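CCHC-type domain-containing protein (Trypanosoma brucei brucei, PDB 7C45) trims guide RNA as an RNase D ribonuclease, probably a metal-dependent 3'-5' exonuclease, and also carries two zinc-binding CCHC knuckles. Local coordinates at residues Ile11-Tyr16 against Arg193-Leu197; Pro15-Val19 against Asp182-Glu186; Ala35-Leu40 against Glu95-Phe100. Residues are numbered along the deposited sequence.

Interaction 1: Ile11-Tyr16 against Arg193-Leu197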
loop_
_atom_site.group_PDB
_atom_site.type_symbol
_atom_site.label_atom_id
_atom_site.label_comp_id
_atom_site.label_asym_id
_atom_site.label_seq_id
_atom_site.Cartn_x
_atom_site.Cartn_y
_atom_site.Cartn_z
ATOM N N ILE A 11 -14.559 -3.068 -7.566
ATOM C CA ILE A 11 -13.125 -3.335 -7.637
ATOM C C ILE A 11 -12.794 -4.682 -7.004
ATOM O O ILE A 11 -11.932 -5.420 -7.495
ATOM C CB ILE A 11 -12.352 -2.189 -6.961
ATOM C CG1 ILE A 11 -12.554 -0.887 -7.721
ATOM C CG2 ILE A 11 -10.856 -2.543 -6.817
ATOM C CD1 ILE A 11 -11.943 0.323 -6.997
ATOM N N LEU A 12 -13.470 -5.026 -5.902
ATOM C CA LEU A 12 -13.189 -6.288 -5.221
ATOM C C LEU A 12 -13.569 -7.509 -6.057
ATOM O O LEU A 12 -13.092 -8.609 -5.765
ATOM C CB LEU A 12 -13.910 -6.333 -3.866
ATOM C CG LEU A 12 -13.393 -5.434 -2.747
ATOM C CD1 LEU A 12 -14.262 -5.576 -1.507
ATOM C CD2 LEU A 12 -11.967 -5.770 -2.397
ATOM N N LYS A 13 -14.399 -7.349 -7.083
ATOM C CA LYS A 13 -14.778 -8.446 -7.962
ATOM C C LYS A 13 -13.885 -8.560 -9.194
ATOM O O LYS A 13 -14.132 -9.431 -10.028
ATOM C CB LYS A 13 -16.240 -8.299 -8.398
ATOM C CG LYS A 13 -17.207 -8.283 -7.240
ATOM C CD LYS A 13 -18.605 -8.707 -7.648
ATOM C CE LYS A 13 -19.195 -7.773 -8.680
ATOM N NZ LYS A 13 -20.609 -8.132 -8.986
ATOM N N TYR A 14 -12.863 -7.709 -9.324
ATOM C CA TYR A 14 -11.983 -7.745 -10.487
ATOM C C TYR A 14 -11.257 -9.088 -10.550
ATOM O O TYR A 14 -10.576 -9.461 -9.585
ATOM C CB TYR A 14 -10.945 -6.636 -10.455
ATOM C CG TYR A 14 -11.415 -5.219 -10.725
ATOM C CD1 TYR A 14 -12.757 -4.917 -10.973
ATOM C CD2 TYR A 14 -10.502 -4.175 -10.726
ATOM C CE1 TYR A 14 -13.156 -3.608 -11.224
ATOM C CE2 TYR A 14 -10.885 -2.885 -10.970
ATOM C CZ TYR A 14 -12.219 -2.598 -11.220
ATOM O OH TYR A 14 -12.569 -1.292 -11.471
ATOM N N PRO A 15 -11.386 -9.840 -11.635
ATOM C CA PRO A 15 -10.616 -11.077 -11.756
ATOM C C PRO A 15 -9.153 -10.767 -12.024
ATOM O O PRO A 15 -8.802 -9.700 -12.510
ATOM C CB PRO A 15 -11.258 -11.784 -12.957
ATOM C CG PRO A 15 -12.025 -10.731 -13.691
ATOM C CD PRO A 15 -12.085 -9.477 -12.879
ATOM N N TYR A 16 -8.297 -11.716 -11.687
ATOM C CA TYR A 16 -6.906 -11.607 -12.102
ATOM C C TYR A 16 -6.693 -12.272 -13.461
ATOM O O TYR A 16 -7.434 -13.172 -13.877
ATOM C CB TYR A 16 -5.954 -12.230 -11.077
ATOM C CG TYR A 16 -6.046 -13.724 -10.906
ATOM C CD1 TYR A 16 -5.463 -14.584 -11.828
ATOM C CD2 TYR A 16 -6.668 -14.283 -9.803
ATOM C CE1 TYR A 16 -5.551 -15.963 -11.688
ATOM C CE2 TYR A 16 -6.758 -15.657 -9.653
ATOM C CZ TYR A 16 -6.185 -16.489 -10.587
ATOM O OH TYR A 16 -6.262 -17.852 -10.446
ATOM N N ARG A 193 -5.991 -4.592 -5.655
ATOM C CA ARG A 193 -7.411 -4.240 -5.555
ATOM C C ARG A 193 -7.637 -3.298 -4.383
ATOM O O ARG A 193 -8.320 -2.279 -4.505
ATOM C CB ARG A 193 -8.283 -5.488 -5.375
ATOM C CG ARG A 193 -8.339 -6.458 -6.536
ATOM C CD ARG A 193 -9.479 -7.446 -6.307
ATOM N NE ARG A 193 -9.400 -8.598 -7.175
ATOM C CZ ARG A 193 -8.922 -9.785 -6.813
ATOM N NH1 ARG A 193 -8.446 -9.983 -5.587
ATOM N NH2 ARG A 193 -8.888 -10.776 -7.688
ATOM N N HIS A 194 -7.069 -3.644 -3.233
ATOM C CA HIS A 194 -7.208 -2.819 -2.035
ATOM C C HIS A 194 -6.557 -1.459 -2.212
ATOM O O HIS A 194 -7.088 -0.454 -1.762
ATOM C CB HIS A 194 -6.589 -3.542 -0.846
ATOM C CG HIS A 194 -7.252 -4.838 -0.535
ATOM N ND1 HIS A 194 -8.602 -5.045 -0.720
ATOM C CD2 HIS A 194 -6.751 -5.998 -0.059
ATOM C CE1 HIS A 194 -8.905 -6.282 -0.370
ATOM N NE2 HIS A 194 -7.802 -6.879 0.034
ATOM N N ILE A 195 -5.409 -1.411 -2.879
ATOM C CA ILE A 195 -4.756 -0.137 -3.136
ATOM C C ILE A 195 -5.638 0.756 -3.996
ATOM O O ILE A 195 -5.789 1.948 -3.718
ATOM C CB ILE A 195 -3.385 -0.369 -3.792
ATOM C CG1 ILE A 195 -2.454 -0.994 -2.754
ATOM C CG2 ILE A 195 -2.828 0.954 -4.288
ATOM C CD1 ILE A 195 -1.105 -1.544 -3.326
ATOM N N LEU A 196 -6.201 0.206 -5.074
ATOM C CA LEU A 196 -6.993 1.049 -5.959
ATOM C C LEU A 196 -8.251 1.536 -5.246
ATOM O O LEU A 196 -8.617 2.711 -5.341
ATOM C CB LEU A 196 -7.320 0.291 -7.254
ATOM C CG LEU A 196 -8.013 1.095 -8.364
ATOM C CD1 LEU A 196 -7.089 2.162 -8.912
ATOM C CD2 LEU A 196 -8.534 0.197 -9.498
ATOM N N LEU A 197 -8.894 0.669 -4.479
ATOM C CA LEU A 197 -10.103 1.129 -3.806
ATOM C C LEU A 197 -9.766 2.139 -2.716
ATOM O O LEU A 197 -10.517 3.102 -2.504
ATOM C CB LEU A 197 -10.890 -0.053 -3.261
ATOM C CG LEU A 197 -10.540 -0.822 -1.996
ATOM C CD1 LEU A 197 -11.100 -0.149 -0.734
ATOM C CD2 LEU A 197 -11.044 -2.239 -2.120
#
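Ile11 forms the apolar centre, its long branch extended so that CD1 reaches the turn of helix 182-202 facing it. Ile11 CD1 lies 3.9 Å from Leu197 CB and 4.2 Å from Leu196 CD2, a snug fit for a branched aliphatic chain between two leucines. Leu12 widens the patch: although its CA-to-CB bond points away, the extended side chain brings Leu12 CD2 back to 3.7 Å from Leu197 CD2. From the other flank the Tyr14 ring adds a contact of 4.1 Å between Tyr14 CE2 and Leu196 CD2.

Towards the edge, Leu12 and Lys13 form the corners of a type I turn closed by Tyr14 N to Ile11 O at 3.1 Å. This turn presents the carbonyl of Tyr14 to Arg193. Arginine suits the place because its aliphatic stem can run along the end of helix 4-12, with Arg193 CB 4.2 Å from Ile11 CG2 and Arg193 CD 3.4 Å from Ile11 O, before the guanidinium grips one acceptor twice: Arg193 NE to Tyr14 O is 2.8 Å and Arg193 NH2 to Tyr14 O is 2.9 Å. The remaining nitrogen, NH1, forms a salt bridge with Glu186 about two turns earlier in the same helix.

The N-terminal helix 4-12 is thus fastened to the helix of the RNase D exonuclease fold that carries calcium-binding Asp191 and, next to Arg193, His194, a zinc ligand in another crystal structure of this protein.

Interaction 2: Pro15-Val19 against Asp182-Glu186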
loop_
_atom_site.group_PDB
_atom_site.type_symbol
_atom_site.label_atom_id
_atom_site.label_comp_id
_atom_site.label_asym_id
_atom_site.label_seq_id
_atom_site.Cartn_x
_atom_site.Cartn_y
_atom_site.Cartn_z
ATOM N N PRO A 15 -11.386 -9.840 -11.635
ATOM C CA PRO A 15 -10.616 -11.077 -11.756
ATOM C C PRO A 15 -9.153 -10.767 -12.024
ATOM O O PRO A 15 -8.802 -9.700 -12.510
ATOM C CB PRO A 15 -11.258 -11.784 -12.957
ATOM C CG PRO A 15 -12.025 -10.731 -13.691
ATOM C CD PRO A 15 -12.085 -9.477 -12.879
ATOM N N TYR A 16 -8.297 -11.716 -11.687
ATOM C CA TYR A 16 -6.906 -11.607 -12.102
ATOM C C TYR A 16 -6.693 -12.272 -13.461
ATOM O O TYR A 16 -7.434 -13.172 -13.877
ATOM C CB TYR A 16 -5.954 -12.230 -11.077
ATOM C CG TYR A 16 -6.046 -13.724 -10.906
ATOM C CD1 TYR A 16 -5.463 -14.584 -11.828
ATOM C CD2 TYR A 16 -6.668 -14.283 -9.803
ATOM C CE1 TYR A 16 -5.551 -15.963 -11.688
ATOM C CE2 TYR A 16 -6.758 -15.657 -9.653
ATOM C CZ TYR A 16 -6.185 -16.489 -10.587
ATOM O OH TYR A 16 -6.262 -17.852 -10.446
ATOM N N ARG A 17 -5.636 -11.833 -14.128
ATOM C CA ARG A 17 -5.217 -12.372 -15.416
ATOM C C ARG A 17 -3.708 -12.524 -15.388
ATOM O O ARG A 17 -3.005 -11.527 -15.249
ATOM C CB ARG A 17 -5.615 -11.444 -16.553
ATOM C CG ARG A 17 -5.466 -12.041 -17.919
ATOM C CD ARG A 17 -6.501 -11.391 -18.816
ATOM N NE ARG A 17 -7.818 -11.573 -18.229
ATOM C CZ ARG A 17 -8.849 -10.756 -18.417
ATOM N NH1 ARG A 17 -10.010 -11.019 -17.825
ATOM N NH2 ARG A 17 -8.717 -9.667 -19.175
ATOM N N VAL A 18 -3.224 -13.763 -15.522
ATOM C CA VAL A 18 -1.786 -14.018 -15.524
ATOM C C VAL A 18 -1.188 -13.538 -16.837
ATOM O O VAL A 18 -1.657 -13.906 -17.918
ATOM C CB VAL A 18 -1.497 -15.513 -15.317
ATOM C CG1 VAL A 18 0.013 -15.779 -15.456
ATOM C CG2 VAL A 18 -2.011 -15.976 -13.979
ATOM N N VAL A 19 -0.146 -12.738 -16.754
ATOM C CA VAL A 19 0.516 -12.209 -17.939
ATOM C C VAL A 19 1.870 -12.907 -18.024
ATOM O O VAL A 19 2.827 -12.525 -17.344
ATOM C CB VAL A 19 0.641 -10.679 -17.890
ATOM C CG1 VAL A 19 1.398 -10.153 -19.103
ATOM C CG2 VAL A 19 -0.770 -10.061 -17.833
ATOM N N ASP A 182 -3.764 -21.583 -8.116
ATOM C CA ASP A 182 -4.770 -20.527 -8.148
ATOM C C ASP A 182 -4.765 -19.679 -6.883
ATOM O O ASP A 182 -4.859 -18.448 -6.954
ATOM C CB ASP A 182 -6.154 -21.139 -8.367
ATOM C CG ASP A 182 -6.252 -21.883 -9.666
ATOM O OD1 ASP A 182 -5.323 -21.732 -10.489
ATOM O OD2 ASP A 182 -7.254 -22.606 -9.864
ATOM N N HIS A 183 -4.670 -20.312 -5.710
ATOM C CA HIS A 183 -4.757 -19.540 -4.482
ATOM C C HIS A 183 -3.510 -18.690 -4.248
ATOM O O HIS A 183 -3.598 -17.680 -3.554
ATOM C CB HIS A 183 -5.028 -20.457 -3.283
ATOM C CG HIS A 183 -4.007 -21.532 -3.086
ATOM N ND1 HIS A 183 -3.996 -22.692 -3.827
ATOM C CD2 HIS A 183 -2.976 -21.632 -2.217
ATOM C CE1 HIS A 183 -2.994 -23.455 -3.433
ATOM N NE2 HIS A 183 -2.358 -22.833 -2.458
ATOM N N PHE A 184 -2.364 -19.058 -4.831
ATOM C CA PHE A 184 -1.223 -18.145 -4.828
ATOM C C PHE A 184 -1.502 -16.927 -5.702
ATOM O O PHE A 184 -1.202 -15.793 -5.321
ATOM C CB PHE A 184 0.029 -18.873 -5.326
ATOM C CG PHE A 184 0.696 -19.735 -4.299
ATOM C CD1 PHE A 184 0.112 -20.906 -3.856
ATOM C CD2 PHE A 184 1.943 -19.395 -3.813
ATOM C CE1 PHE A 184 0.744 -21.699 -2.918
ATOM C CE2 PHE A 184 2.585 -20.194 -2.886
ATOM C CZ PHE A 184 1.982 -21.341 -2.435
ATOM N N LEU A 185 -2.071 -17.146 -6.885
ATOM C CA LEU A 185 -2.384 -16.028 -7.766
ATOM C C LEU A 185 -3.377 -15.073 -7.120
ATOM O O LEU A 185 -3.217 -13.849 -7.191
ATOM C CB LEU A 185 -2.923 -16.571 -9.092
ATOM C CG LEU A 185 -1.867 -17.412 -9.821
ATOM C CD1 LEU A 185 -2.469 -18.134 -11.043
ATOM C CD2 LEU A 185 -0.704 -16.538 -10.245
ATOM N N GLU A 186 -4.423 -15.617 -6.507
ATOM C CA GLU A 186 -5.426 -14.771 -5.870
ATOM C C GLU A 186 -4.829 -14.022 -4.692
ATOM O O GLU A 186 -5.121 -12.837 -4.478
ATOM C CB GLU A 186 -6.615 -15.624 -5.426
ATOM C CG GLU A 186 -7.760 -14.851 -4.747
ATOM C CD GLU A 186 -8.127 -13.532 -5.432
ATOM O OE1 GLU A 186 -8.292 -12.519 -4.712
ATOM O OE2 GLU A 186 -8.232 -13.502 -6.671
HETATM O O HOH W 1 -5.411 -19.858 -12.275
#
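The aromatic ring of Tyr16 lies across the first turn of helix 182-202, with its face over Leu185. Leu185 CB stands 3.9 Å from the ring centroid and 23° off the ring normal, a CH-pi contact, and its approach to Tyr16 CZ is 3.6 Å. A tyrosine serves well here because the broad ring covers the leucine while the hydroxyl reaches solvent at the margin. There a water takes over: it lies 2.8 Å from Tyr16 OH and donates a hydrogen bond to Asp182 OD1 at 2.6 Å, joining strand to helix where the direct approach of Tyr16 OH to Asp182 O is 3.8 Å.

Strand 16-19 is an outermost strand of the mixed sheet in the RNase H-like exonuclease fold, and pairs in parallel with strand 70-74. Helix 182-202 crosses its face almost at right angles, at 103° between the short axes and 9.9 Å apart. Two residues along from Tyr16, Val18 points its side chain the same way, and its CG2 meets Leu185 CD1 at 3.7 Å. Leu185 therefore fills the space between ring and valine, and it also touches Leu72 of the adjoining strand. The intervening Arg17 faces out of reach of the helix, as strand geometry demands. At the ring edge, Tyr16 CD2 approaches Glu186 OE2 at 3.6 Å, while OE1 of this glutamate is held in a salt bridge by Arg193 NH1.

Interaction 3: Ala35-Leu40 against Glu95-Phe100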
loop_
_atom_site.group_PDB
_atom_site.type_symbol
_atom_site.label_atom_id
_atom_site.label_comp_id
_atom_site.label_asym_id
_atom_site.label_seq_id
_atom_site.Cartn_x
_atom_site.Cartn_y
_atom_site.Cartn_z
ATOM N N ALA A 35 -4.324 4.326 -18.606
ATOM C CA ALA A 35 -4.737 4.602 -17.238
ATOM C C ALA A 35 -4.320 6.000 -16.793
ATOM O O ALA A 35 -3.373 6.603 -17.309
ATOM C CB ALA A 35 -4.132 3.585 -16.268
ATOM N N ARG A 36 -5.046 6.499 -15.799
ATOM C CA ARG A 36 -4.629 7.656 -15.027
ATOM C C ARG A 36 -3.971 7.274 -13.710
ATOM O O ARG A 36 -3.113 8.017 -13.221
ATOM C CB ARG A 36 -5.835 8.561 -14.728
ATOM C CG ARG A 36 -6.586 9.050 -15.964
ATOM C CD ARG A 36 -5.650 9.781 -16.922
ATOM N NE ARG A 36 -4.840 10.745 -16.205
ATOM C CZ ARG A 36 -3.670 11.203 -16.634
ATOM N NH1 ARG A 36 -3.003 12.092 -15.900
ATOM N NH2 ARG A 36 -3.157 10.773 -17.785
ATOM N N SER A 37 -4.381 6.150 -13.116
ATOM C CA SER A 37 -3.779 5.626 -11.897
ATOM C C SER A 37 -3.590 4.119 -12.025
ATOM O O SER A 37 -4.480 3.419 -12.513
ATOM C CB SER A 37 -4.639 5.934 -10.665
ATOM O OG SER A 37 -4.770 7.324 -10.502
ATOM N N ILE A 38 -2.430 3.626 -11.583
ATOM C CA ILE A 38 -2.118 2.199 -11.607
ATOM C C ILE A 38 -1.639 1.796 -10.223
ATOM O O ILE A 38 -0.596 2.271 -9.775
ATOM C CB ILE A 38 -1.033 1.850 -12.641
ATOM C CG1 ILE A 38 -1.402 2.351 -14.035
ATOM C CG2 ILE A 38 -0.761 0.344 -12.631
ATOM C CD1 ILE A 38 -0.284 2.204 -14.979
ATOM N N ALA A 39 -2.399 0.935 -9.551
ATOM C CA ALA A 39 -1.963 0.339 -8.297
ATOM C C ALA A 39 -0.935 -0.747 -8.591
ATOM O O ALA A 39 -1.184 -1.609 -9.437
ATOM C CB ALA A 39 -3.151 -0.259 -7.554
ATOM N N LEU A 40 0.187 -0.718 -7.874
ATOM C CA LEU A 40 1.278 -1.666 -8.088
ATOM C C LEU A 40 1.637 -2.396 -6.807
ATOM O O LEU A 40 1.478 -1.872 -5.705
ATOM C CB LEU A 40 2.518 -0.987 -8.610
ATOM C CG LEU A 40 2.430 -0.459 -10.030
ATOM C CD1 LEU A 40 3.652 0.380 -10.330
ATOM C CD2 LEU A 40 2.333 -1.606 -11.038
ATOM N N GLU A 95 2.847 11.429 -15.739
ATOM C CA GLU A 95 1.435 11.732 -15.937
ATOM C C GLU A 95 0.503 10.589 -15.554
ATOM O O GLU A 95 -0.715 10.798 -15.493
ATOM C CB GLU A 95 1.180 12.132 -17.398
ATOM C CG GLU A 95 1.657 13.526 -17.737
ATOM C CD GLU A 95 1.186 14.552 -16.725
ATOM O OE1 GLU A 95 -0.034 14.627 -16.469
ATOM O OE2 GLU A 95 2.040 15.272 -16.167
ATOM N N ILE A 96 1.032 9.393 -15.310
ATOM C CA ILE A 96 0.264 8.270 -14.803
ATOM C C ILE A 96 0.683 8.046 -13.352
ATOM O O ILE A 96 1.852 7.741 -13.080
ATOM C CB ILE A 96 0.498 7.011 -15.648
ATOM C CG1 ILE A 96 0.246 7.312 -17.124
ATOM C CG2 ILE A 96 -0.348 5.861 -15.155
ATOM C CD1 ILE A 96 0.517 6.155 -17.987
ATOM N N ARG A 97 -0.262 8.183 -12.428
ATOM C CA ARG A 97 0.040 8.018 -11.014
ATOM C C ARG A 97 0.190 6.536 -10.696
ATOM O O ARG A 97 -0.681 5.731 -11.020
ATOM C CB ARG A 97 -1.061 8.648 -10.156
ATOM C CG ARG A 97 -0.921 8.436 -8.672
ATOM C CD ARG A 97 -2.016 9.166 -7.915
ATOM N NE ARG A 97 -1.880 10.609 -8.044
ATOM C CZ ARG A 97 -2.911 11.439 -8.111
ATOM N NH1 ARG A 97 -4.153 10.958 -8.071
ATOM N NH2 ARG A 97 -2.697 12.740 -8.231
ATOM N N LYS A 98 1.313 6.168 -10.096
ATOM C CA LYS A 98 1.512 4.808 -9.630
ATOM C C LYS A 98 1.233 4.798 -8.126
ATOM O O LYS A 98 1.838 5.568 -7.377
ATOM C CB LYS A 98 2.926 4.329 -9.960
ATOM C CG LYS A 98 3.061 3.673 -11.381
ATOM C CD LYS A 98 2.888 4.673 -12.526
ATOM C CE LYS A 98 4.152 5.502 -12.703
ATOM N NZ LYS A 98 4.125 6.616 -13.665
ATOM N N LEU A 99 0.309 3.942 -7.702
ATOM C CA LEU A 99 -0.134 3.829 -6.319
ATOM C C LEU A 99 0.515 2.616 -5.663
ATOM O O LEU A 99 0.397 1.498 -6.171
ATOM C CB LEU A 99 -1.653 3.683 -6.261
ATOM C CG LEU A 99 -2.462 4.812 -6.901
ATOM C CD1 LEU A 99 -3.856 4.311 -7.208
ATOM C CD2 LEU A 99 -2.538 5.997 -5.969
ATOM N N PHE A 100 1.150 2.831 -4.513
ATOM C CA PHE A 100 1.806 1.769 -3.760
ATOM C C PHE A 100 1.231 1.734 -2.356
ATOM O O PHE A 100 0.597 2.687 -1.910
ATOM C CB PHE A 100 3.320 1.977 -3.641
ATOM C CG PHE A 100 4.089 1.674 -4.903
ATOM C CD1 PHE A 100 4.243 2.641 -5.875
ATOM C CD2 PHE A 100 4.661 0.436 -5.090
ATOM C CE1 PHE A 100 4.964 2.375 -7.032
ATOM C CE2 PHE A 100 5.393 0.155 -6.239
ATOM C CZ PHE A 100 5.532 1.126 -7.213
HETATM O O HOH W 2 -5.124 7.977 -7.938
#
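Two neighbouring parallel strands of the RNase H-like sheet, 37-40 and 97-100, run side by side here with their short axes 4.5 Å apart and twisted by 29°. Their backbones mesh through four hydrogen bonds: Arg97 N to Arg36 O at 3.0 Å, Ile38 N to Arg97 O at 2.8 Å, Leu99 N to Ile38 O at 2.8 Å and Leu40 N to Leu99 O at 2.8 Å. Arg97 and Leu99 thus each bond to the two residues flanking their partner, the parallel pattern.

On the face bearing Ser37, Ala39, Arg97 and Leu99, relief is set by size. The small Ala39, with its CB 4.4 Å from Leu99 CB, forms a shallow hollow beside the taller leucine, and Ile195 of helix 182-202 settles against both. Leu99 leans back across the strands, so that its CD1 touches Ser37 CB at 3.9 Å.

Ile38 and Lys98 occupy the other face. Ile38 CD1 fits against Ile96 CG2 at 3.7 Å. Leu40 is a knob seated between the Lys98 stem and the Phe100 ring: Leu40 CD1 is 3.5 Å from Lys98 CG and 3.7 Å from Phe100 CZ, while Leu40 CB lies over the ring face. Lys98 can be buried because it curls back to bond Ile96 O, Leu90 O and Glu119 O. Leu40 immediately precedes calcium-binding Asp41.

On the Ser37 face, Arg97, salt-bridged to Glu216, also reaches a water: this lies 3.1 Å from Arg97 NH1 and 2.7 Å from Ser37 OG.

Interactions 1 and 2 start from the same stretch, sharing Pro15 and Tyr16, and both end on helix 182-202; their centres are about 12 Å apart and the Arg193-Glu186 salt bridge (NH1 to OE1, 2.7 Å) joins them. Interaction 3 is nested inside the chain loops they close. Its centre is about 14 Å from that of interaction 1, which it touches through Ile195 packing on Ala39 and Leu99, and about 20 Å from that of interaction 2, without contact. Interactions 2 and 3 reach the same six-stranded sheet, at its 16-19 edge and at its interior. Helix 182-202, bearing Asp191, is thereby set against the sheet whose strand 37-44 supplies Asp41 and Glu43, the other protein residues of the calcium site.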